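Local coordinates for intermedilysin (Streptococcus intermedius, PDB 5IMW), which probably lyses host cells by binding cholesterol-containing membranes, changing conformation and inserting as an oligomeric pore, at residues A[374-384]-A[419-430]. Numbering follows the deposited sequence.
Sequences VARFYVYWEEL and NVRNIRVKVLGA
Tyr380 lies over the guanidinium of Arg424, its CD1 above the centre of that group, 3.9 Å from Arg424 CZ, with the two planes only 20° apart. The hydroxyl end of the same ring meets a second cation: Lys426 NZ donates a hydrogen bond of 2.9 Å to Tyr380 OH. Bends at chi3 (-74°) and chi4 (119°) fold the lysine back so that NZ also sits off-centre against the Tyr378 ring, 3.9 Å from its centroid, in a cation-pi contact. Leu428 CD1 closes on the edge of that ring, near its plane. On the reverse face Phe377 and Val427 run side by side, and beyond Val379 and Val425 Trp381 CD1 touches Val420 CG1, while its NE1 is hydrogen-bonded to Glu383 OE2.

Strands 375-386 and 420-429 are the antiparallel central pair of a four-stranded sheet in the C-terminal beta-sandwich domain. Paired backbone bonds join Arg376 to Leu428, Tyr378 to Lys426 and Tyr380 to Arg424; a beta bulge at Asn422 shifts the register before Glu382 pairs with Arg421. Phe377, Val379, Val425 and Val427 form a buried apolar face, Phe377 reaching Leu367 of the opposing sheet; on the other, tyrosines hold basic groups by an off-centre cation-pi contact, a ring atom over the guanidinium and a hydroxyl.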
ATOM      1  N   VAL A 374      -1.957  47.246 -32.778  1.00124.04           N
ATOM      2  CA  VAL A 374      -3.059  47.453 -31.847  1.00110.73           C
ATOM      3  C   VAL A 374      -3.493  46.100 -31.302  1.00125.98           C
ATOM      4  O   VAL A 374      -3.826  45.185 -32.064  1.00124.09           O
ATOM      5  CB  VAL A 374      -4.230  48.181 -32.522  1.00138.56           C
ATOM      6  CG1 VAL A 374      -5.123  48.833 -31.462  1.00115.69           C
ATOM      7  CG2 VAL A 374      -3.736  49.224 -33.509  1.00122.10           C
ATOM      8  N   ALA A 375      -3.481  45.967 -29.980  1.00125.02           N
ATOM      9  CA  ALA A 375      -3.884  44.743 -29.307  1.00113.14           C
ATOM     10  C   ALA A 375      -5.049  45.023 -28.368  1.00115.99           C
ATOM     11  O   ALA A 375      -5.146  46.100 -27.772  1.00113.98           O
ATOM     12  CB  ALA A 375      -2.725  44.131 -28.515  1.00108.06           C
ATOM     13  N   ARG A 376      -5.932  44.033 -28.243  1.00108.32           N
ATOM     14  CA  ARG A 376      -7.094  44.114 -27.367  1.00109.88           C
ATOM     15  C   ARG A 376      -7.199  42.812 -26.589  1.00107.95           C
ATOM     16  O   ARG A 376      -7.179  41.731 -27.185  1.00119.17           O
ATOM     17  CB  ARG A 376      -8.373  44.362 -28.174  1.00105.52           C
ATOM     18  CG  ARG A 376      -8.964  45.758 -28.011  1.00107.35           C
ATOM     19  CD  ARG A 376     -10.139  45.760 -27.049  1.00110.43           C
ATOM     20  NE  ARG A 376     -10.929  46.985 -27.152  1.00122.68           N
ATOM     21  CZ  ARG A 376     -11.862  47.206 -28.075  1.00118.76           C
ATOM     22  NH1 ARG A 376     -12.128  46.287 -28.995  1.00115.54           N
ATOM     23  NH2 ARG A 376     -12.529  48.352 -28.081  1.00102.74           N
ATOM     24  N   PHE A 377      -7.302  42.914 -25.266  1.00110.15           N
ATOM     25  CA  PHE A 377      -7.304  41.752 -24.391  1.00105.89           C
ATOM     26  C   PHE A 377      -8.692  41.519 -23.810  1.00114.15           C
ATOM     27  O   PHE A 377      -9.439  42.464 -23.535  1.00116.80           O
ATOM     28  CB  PHE A 377      -6.308  41.915 -23.236  1.00103.26           C
ATOM     29  CG  PHE A 377      -4.860  41.895 -23.651  1.00108.00           C
ATOM     30  CD1 PHE A 377      -4.485  41.959 -24.983  1.00107.08           C
ATOM     31  CD2 PHE A 377      -3.869  41.806 -22.691  1.00108.64           C
ATOM     32  CE1 PHE A 377      -3.148  41.939 -25.343  1.00124.64           C
ATOM     33  CE2 PHE A 377      -2.534  41.784 -23.046  1.00116.24           C
ATOM     34  CZ  PHE A 377      -2.176  41.850 -24.374  1.00109.64           C
ATOM     35  N   TYR A 378      -9.030  40.245 -23.627  1.00104.80           N
ATOM     36  CA  TYR A 378     -10.195  39.847 -22.852  1.00101.87           C
ATOM     37  C   TYR A 378      -9.791  38.697 -21.939  1.00106.42           C
ATOM     38  O   TYR A 378      -9.101  37.767 -22.367  1.00105.82           O
ATOM     39  CB  TYR A 378     -11.372  39.439 -23.743  1.00101.30           C
ATOM     40  CG  TYR A 378     -11.831  40.520 -24.699  1.00105.90           C
ATOM     41  CD1 TYR A 378     -11.115  40.803 -25.854  1.00106.29           C
ATOM     42  CD2 TYR A 378     -12.986  41.254 -24.447  1.00101.29           C
ATOM     43  CE1 TYR A 378     -11.529  41.790 -26.729  1.00119.10           C
ATOM     44  CE2 TYR A 378     -13.408  42.243 -25.319  1.00 99.47           C
ATOM     45  CZ  TYR A 378     -12.674  42.505 -26.458  1.00107.10           C
ATOM     46  OH  TYR A 378     -13.086  43.487 -27.333  1.00124.55           O
ATOM     47  N   VAL A 379     -10.214  38.773 -20.680  1.00104.10           N
ATOM     48  CA  VAL A 379      -9.764  37.851 -19.638  1.00 91.36           C
ATOM     49  C   VAL A 379     -10.879  37.702 -18.614  1.00 91.54           C
ATOM     50  O   VAL A 379     -11.406  38.697 -18.108  1.00 91.75           O
ATOM     51  CB  VAL A 379      -8.464  38.345 -18.969  1.00 93.22           C
ATOM     52  CG1 VAL A 379      -8.242  37.663 -17.627  1.00 94.19           C
ATOM     53  CG2 VAL A 379      -7.268  38.097 -19.886  1.00 98.93           C
ATOM     54  N   TYR A 380     -11.231  36.456 -18.304  1.00 95.76           N
ATOM     55  CA  TYR A 380     -12.298  36.164 -17.360  1.00 92.95           C
ATOM     56  C   TYR A 380     -11.852  35.033 -16.445  1.00 86.14           C
ATOM     57  O   TYR A 380     -10.897  34.307 -16.737  1.00 69.63           O
ATOM     58  CB  TYR A 380     -13.602  35.777 -18.074  1.00 88.71           C
ATOM     59  CG  TYR A 380     -13.813  36.456 -19.410  1.00 84.64           C
ATOM     60  CD1 TYR A 380     -13.165  36.001 -20.553  1.00 94.08           C
ATOM     61  CD2 TYR A 380     -14.670  37.540 -19.535  1.00 89.54           C
ATOM     62  CE1 TYR A 380     -13.356  36.613 -21.776  1.00 90.73           C
ATOM     63  CE2 TYR A 380     -14.870  38.158 -20.756  1.00 90.58           C
ATOM     64  CZ  TYR A 380     -14.209  37.688 -21.873  1.00 97.20           C
ATOM     65  OH  TYR A 380     -14.400  38.295 -23.093  1.00 99.11           O
ATOM     66  N   TRP A 381     -12.557  34.891 -15.330  1.00 89.63           N
ATOM     67  CA  TRP A 381     -12.277  33.833 -14.365  1.00 82.96           C
ATOM     68  C   TRP A 381     -13.464  33.744 -13.411  1.00 87.08           C
ATOM     69  O   TRP A 381     -14.469  34.440 -13.573  1.00 99.25           O
ATOM     70  CB  TRP A 381     -10.968  34.096 -13.620  1.00 82.39           C
ATOM     71  CG  TRP A 381     -11.037  35.234 -12.652  1.00 82.86           C
ATOM     72  CD1 TRP A 381     -11.419  35.175 -11.343  1.00 80.22           C
ATOM     73  CD2 TRP A 381     -10.708  36.604 -12.911  1.00 84.46           C
ATOM     74  NE1 TRP A 381     -11.351  36.421 -10.771  1.00 84.63           N
ATOM     75  CE2 TRP A 381     -10.918  37.317 -11.713  1.00 81.99           C
ATOM     76  CE3 TRP A 381     -10.258  37.298 -14.038  1.00 81.57           C
ATOM     77  CZ2 TRP A 381     -10.694  38.688 -11.612  1.00 84.41           C
ATOM     78  CZ3 TRP A 381     -10.036  38.657 -13.936  1.00 85.18           C
ATOM     79  CH2 TRP A 381     -10.254  39.338 -12.731  1.00 88.08           C
ATOM     80  N   GLU A 382     -13.338  32.871 -12.411  1.00 87.58           N
ATOM     81  CA  GLU A 382     -14.383  32.665 -11.420  1.00 92.18           C
ATOM     82  C   GLU A 382     -13.751  32.573 -10.040  1.00 85.73           C
ATOM     83  O   GLU A 382     -12.633  32.075  -9.887  1.00 88.97           O
ATOM     84  CB  GLU A 382     -15.194  31.393 -11.710  1.00 98.41           C
ATOM     85  CG  GLU A 382     -15.147  30.940 -13.165  1.00102.30           C
ATOM     86  CD  GLU A 382     -16.131  29.824 -13.467  1.00115.95           C
ATOM     87  OE1 GLU A 382     -16.863  29.406 -12.544  1.00127.87           O
ATOM     88  OE2 GLU A 382     -16.171  29.364 -14.628  1.00121.78           O
ATOM     89  N   GLU A 383     -14.479  33.056  -9.033  1.00 81.40           N
ATOM     90  CA  GLU A 383     -13.993  33.100  -7.660  1.00 74.93           C
ATOM     91  C   GLU A 383     -14.979  32.386  -6.747  1.00 82.08           C
ATOM     92  O   GLU A 383     -16.187  32.635  -6.817  1.00 86.94           O
ATOM     93  CB  GLU A 383     -13.791  34.547  -7.199  1.00 82.98           C
ATOM     94  CG  GLU A 383     -12.683  35.285  -7.945  1.00 97.64           C
ATOM     95  CD  GLU A 383     -12.633  36.768  -7.620  1.00 90.19           C
ATOM     96  OE1 GLU A 383     -13.428  37.225  -6.771  1.00101.67           O
ATOM     97  OE2 GLU A 383     -11.795  37.479  -8.216  1.00 81.48           O
ATOM     98  N   LEU A 384     -14.464  31.500  -5.896  1.00 83.08           N
ATOM     99  CA  LEU A 384     -15.285  30.781  -4.932  1.00 82.76           C
ATOM    100  C   LEU A 384     -15.375  31.581  -3.638  1.00 78.09           C
ATOM    101  O   LEU A 384     -14.408  32.228  -3.225  1.00 77.77           O
ATOM    102  CB  LEU A 384     -14.704  29.393  -4.643  1.00 85.95           C
ATOM    103  CG  LEU A 384     -14.387  28.488  -5.834  1.00 70.55           C
ATOM    104  CD1 LEU A 384     -13.815  27.180  -5.327  1.00 86.91           C
ATOM    105  CD2 LEU A 384     -15.619  28.242  -6.693  1.00 75.86           C
ATOM    106  N   ASN A 419      -8.550  31.227  -4.387  1.00 87.10           N
ATOM    107  CA  ASN A 419      -9.908  30.768  -4.693  1.00 76.95           C
ATOM    108  C   ASN A 419     -10.315  31.204  -6.102  1.00 68.58           C
ATOM    109  O   ASN A 419     -11.280  31.936  -6.308  1.00 89.01           O
ATOM    110  CB  ASN A 419     -10.895  31.283  -3.649  1.00 72.63           C
ATOM    111  CG  ASN A 419     -10.564  32.679  -3.168  1.00 83.38           C
ATOM    112  OD1 ASN A 419     -10.394  32.909  -1.971  1.00 85.03           O
ATOM    113  ND2 ASN A 419     -10.452  33.618  -4.100  1.00 87.52           N
ATOM    114  N   VAL A 420      -9.558  30.722  -7.084  1.00 68.78           N
ATOM    115  CA  VAL A 420      -9.737  31.111  -8.478  1.00 76.03           C
ATOM    116  C   VAL A 420      -9.572  29.883  -9.361  1.00 83.11           C
ATOM    117  O   VAL A 420      -8.577  29.159  -9.247  1.00 69.24           O
ATOM    118  CB  VAL A 420      -8.736  32.207  -8.893  1.00 82.22           C
ATOM    119  CG1 VAL A 420      -8.879  32.548 -10.373  1.00 90.52           C
ATOM    120  CG2 VAL A 420      -8.937  33.445  -8.037  1.00 80.49           C
ATOM    121  N   ARG A 421     -10.538  29.658 -10.252  1.00 91.90           N
ATOM    122  CA  ARG A 421     -10.470  28.555 -11.200  1.00 95.34           C
ATOM    123  C   ARG A 421     -11.045  29.009 -12.536  1.00103.03           C
ATOM    124  O   ARG A 421     -11.706  30.047 -12.633  1.00101.15           O
ATOM    125  CB  ARG A 421     -11.206  27.303 -10.666  1.00100.90           C
ATOM    126  CG  ARG A 421     -12.609  27.010 -11.236  1.00104.35           C
ATOM    127  CD  ARG A 421     -13.000  25.552 -11.000  1.00115.57           C
ATOM    128  NE  ARG A 421     -13.023  25.186  -9.584  1.00134.28           N
ATOM    129  CZ  ARG A 421     -12.961  23.935  -9.129  1.00112.97           C
ATOM    130  NH1 ARG A 421     -12.859  22.915  -9.973  1.00105.49           N
ATOM    131  NH2 ARG A 421     -12.991  23.701  -7.824  1.00112.65           N
ATOM    132  N   ASN A 422     -10.770  28.217 -13.574  1.00111.72           N
ATOM    133  CA  ASN A 422     -11.299  28.457 -14.916  1.00109.97           C
ATOM    134  C   ASN A 422     -10.911  29.856 -15.408  1.00100.00           C
ATOM    135  O   ASN A 422     -11.757  30.694 -15.732  1.00 99.61           O
ATOM    136  CB  ASN A 422     -12.825  28.258 -14.953  1.00115.84           C
ATOM    137  CG  ASN A 422     -13.238  26.790 -15.028  1.00118.14           C
ATOM    138  OD1 ASN A 422     -12.833  26.062 -15.929  1.00109.55           O
ATOM    139  ND2 ASN A 422     -14.069  26.362 -14.082  1.00108.83           N
ATOM    140  N   ILE A 423      -9.601  30.096 -15.457  1.00 94.80           N
ATOM    141  CA  ILE A 423      -9.060  31.345 -15.989  1.00 97.33           C
ATOM    142  C   ILE A 423      -8.964  31.238 -17.504  1.00 96.10           C
ATOM    143  O   ILE A 423      -8.337  30.314 -18.037  1.00101.64           O
ATOM    144  CB  ILE A 423      -7.688  31.651 -15.369  1.00 89.93           C
ATOM    145  CG1 ILE A 423      -7.812  31.785 -13.850  1.00 92.57           C
ATOM    146  CG2 ILE A 423      -7.111  32.936 -15.959  1.00109.64           C
ATOM    147  CD1 ILE A 423      -6.491  31.848 -13.124  1.00 91.39           C
ATOM    148  N   ARG A 424      -9.571  32.193 -18.202  1.00 95.48           N
ATOM    149  CA  ARG A 424      -9.604  32.207 -19.655  1.00100.33           C
ATOM    150  C   ARG A 424      -8.880  33.444 -20.167  1.00104.83           C
ATOM    151  O   ARG A 424      -8.921  34.510 -19.544  1.00 98.02           O
ATOM    152  CB  ARG A 424     -11.045  32.196 -20.174  1.00104.84           C
ATOM    153  CG  ARG A 424     -11.912  31.071 -19.618  1.00108.30           C
ATOM    154  CD  ARG A 424     -13.381  31.428 -19.735  1.00 97.57           C
ATOM    155  NE  ARG A 424     -13.712  31.905 -21.074  1.00 98.56           N
ATOM    156  CZ  ARG A 424     -14.805  32.598 -21.377  1.00 98.83           C
ATOM    157  NH1 ARG A 424     -15.687  32.910 -20.436  1.00 96.56           N
ATOM    158  NH2 ARG A 424     -15.015  32.987 -22.627  1.00109.61           N
ATOM    159  N   VAL A 425      -8.214  33.297 -21.309  1.00115.28           N
ATOM    160  CA  VAL A 425      -7.438  34.373 -21.913  1.00111.94           C
ATOM    161  C   VAL A 425      -7.824  34.473 -23.381  1.00117.65           C
ATOM    162  O   VAL A 425      -7.467  33.598 -24.181  1.00116.10           O
ATOM    163  CB  VAL A 425      -5.928  34.146 -21.771  1.00119.20           C
ATOM    164  CG1 VAL A 425      -5.155  35.275 -22.434  1.00116.05           C
ATOM    165  CG2 VAL A 425      -5.543  34.026 -20.305  1.00124.57           C
ATOM    166  N   LYS A 426      -8.535  35.536 -23.738  1.00106.21           N
ATOM    167  CA  LYS A 426      -8.721  35.916 -25.129  1.00104.51           C
ATOM    168  C   LYS A 426      -7.805  37.095 -25.419  1.00112.43           C
ATOM    169  O   LYS A 426      -7.644  37.985 -24.579  1.00119.04           O
ATOM    170  CB  LYS A 426     -10.172  36.304 -25.422  1.00108.37           C
ATOM    171  CG  LYS A 426     -10.639  35.987 -26.838  1.00112.94           C
ATOM    172  CD  LYS A 426     -11.705  36.976 -27.319  1.00120.11           C
ATOM    173  CE  LYS A 426     -13.060  36.729 -26.669  1.00108.98           C
ATOM    174  NZ  LYS A 426     -13.533  37.892 -25.868  1.00 97.64           N
ATOM    175  N   VAL A 427      -7.210  37.103 -26.608  1.00119.62           N
ATOM    176  CA  VAL A 427      -6.274  38.158 -26.987  1.00129.31           C
ATOM    177  C   VAL A 427      -6.310  38.304 -28.500  1.00128.08           C
ATOM    178  O   VAL A 427      -6.155  37.321 -29.231  1.00142.12           O
ATOM    179  CB  VAL A 427      -4.844  37.861 -26.483  1.00123.65           C
ATOM    180  CG1 VAL A 427      -4.345  36.542 -27.012  1.00121.88           C
ATOM    181  CG2 VAL A 427      -3.883  38.994 -26.837  1.00114.20           C
ATOM    182  N   LEU A 428      -6.531  39.529 -28.971  1.00117.16           N
ATOM    183  CA  LEU A 428      -6.648  39.787 -30.397  1.00129.92           C
ATOM    184  C   LEU A 428      -5.987  41.118 -30.725  1.00131.52           C
ATOM    185  O   LEU A 428      -5.856  42.001 -29.873  1.00126.93           O
ATOM    186  CB  LEU A 428      -8.113  39.797 -30.861  1.00129.96           C
ATOM    187  CG  LEU A 428      -9.175  39.230 -29.915  1.00119.92           C
ATOM    188  CD1 LEU A 428      -9.570  40.259 -28.871  1.00126.50           C
ATOM    189  CD2 LEU A 428     -10.396  38.762 -30.696  1.00133.94           C
ATOM    190  N   GLY A 429      -5.566  41.248 -31.982  1.00127.47           N
ATOM    191  CA  GLY A 429      -4.936  42.465 -32.455  1.00123.21           C
ATOM    192  C   GLY A 429      -5.623  43.057 -33.667  1.00142.65           C
ATOM    193  O   GLY A 429      -6.856  43.073 -33.745  1.00128.51           O
ATOM    194  N   ALA A 430      -4.836  43.554 -34.618  1.00182.80           N
ATOM    195  CA  ALA A 430      -5.373  44.142 -35.837  1.00157.25           C
ATOM    196  C   ALA A 430      -4.429  43.836 -36.989  1.00166.81           C
ATOM    197  O   ALA A 430      -3.207  43.916 -36.838  1.00122.35           O
ATOM    198  CB  ALA A 430      -5.566  45.656 -35.695  1.00132.76           C
TER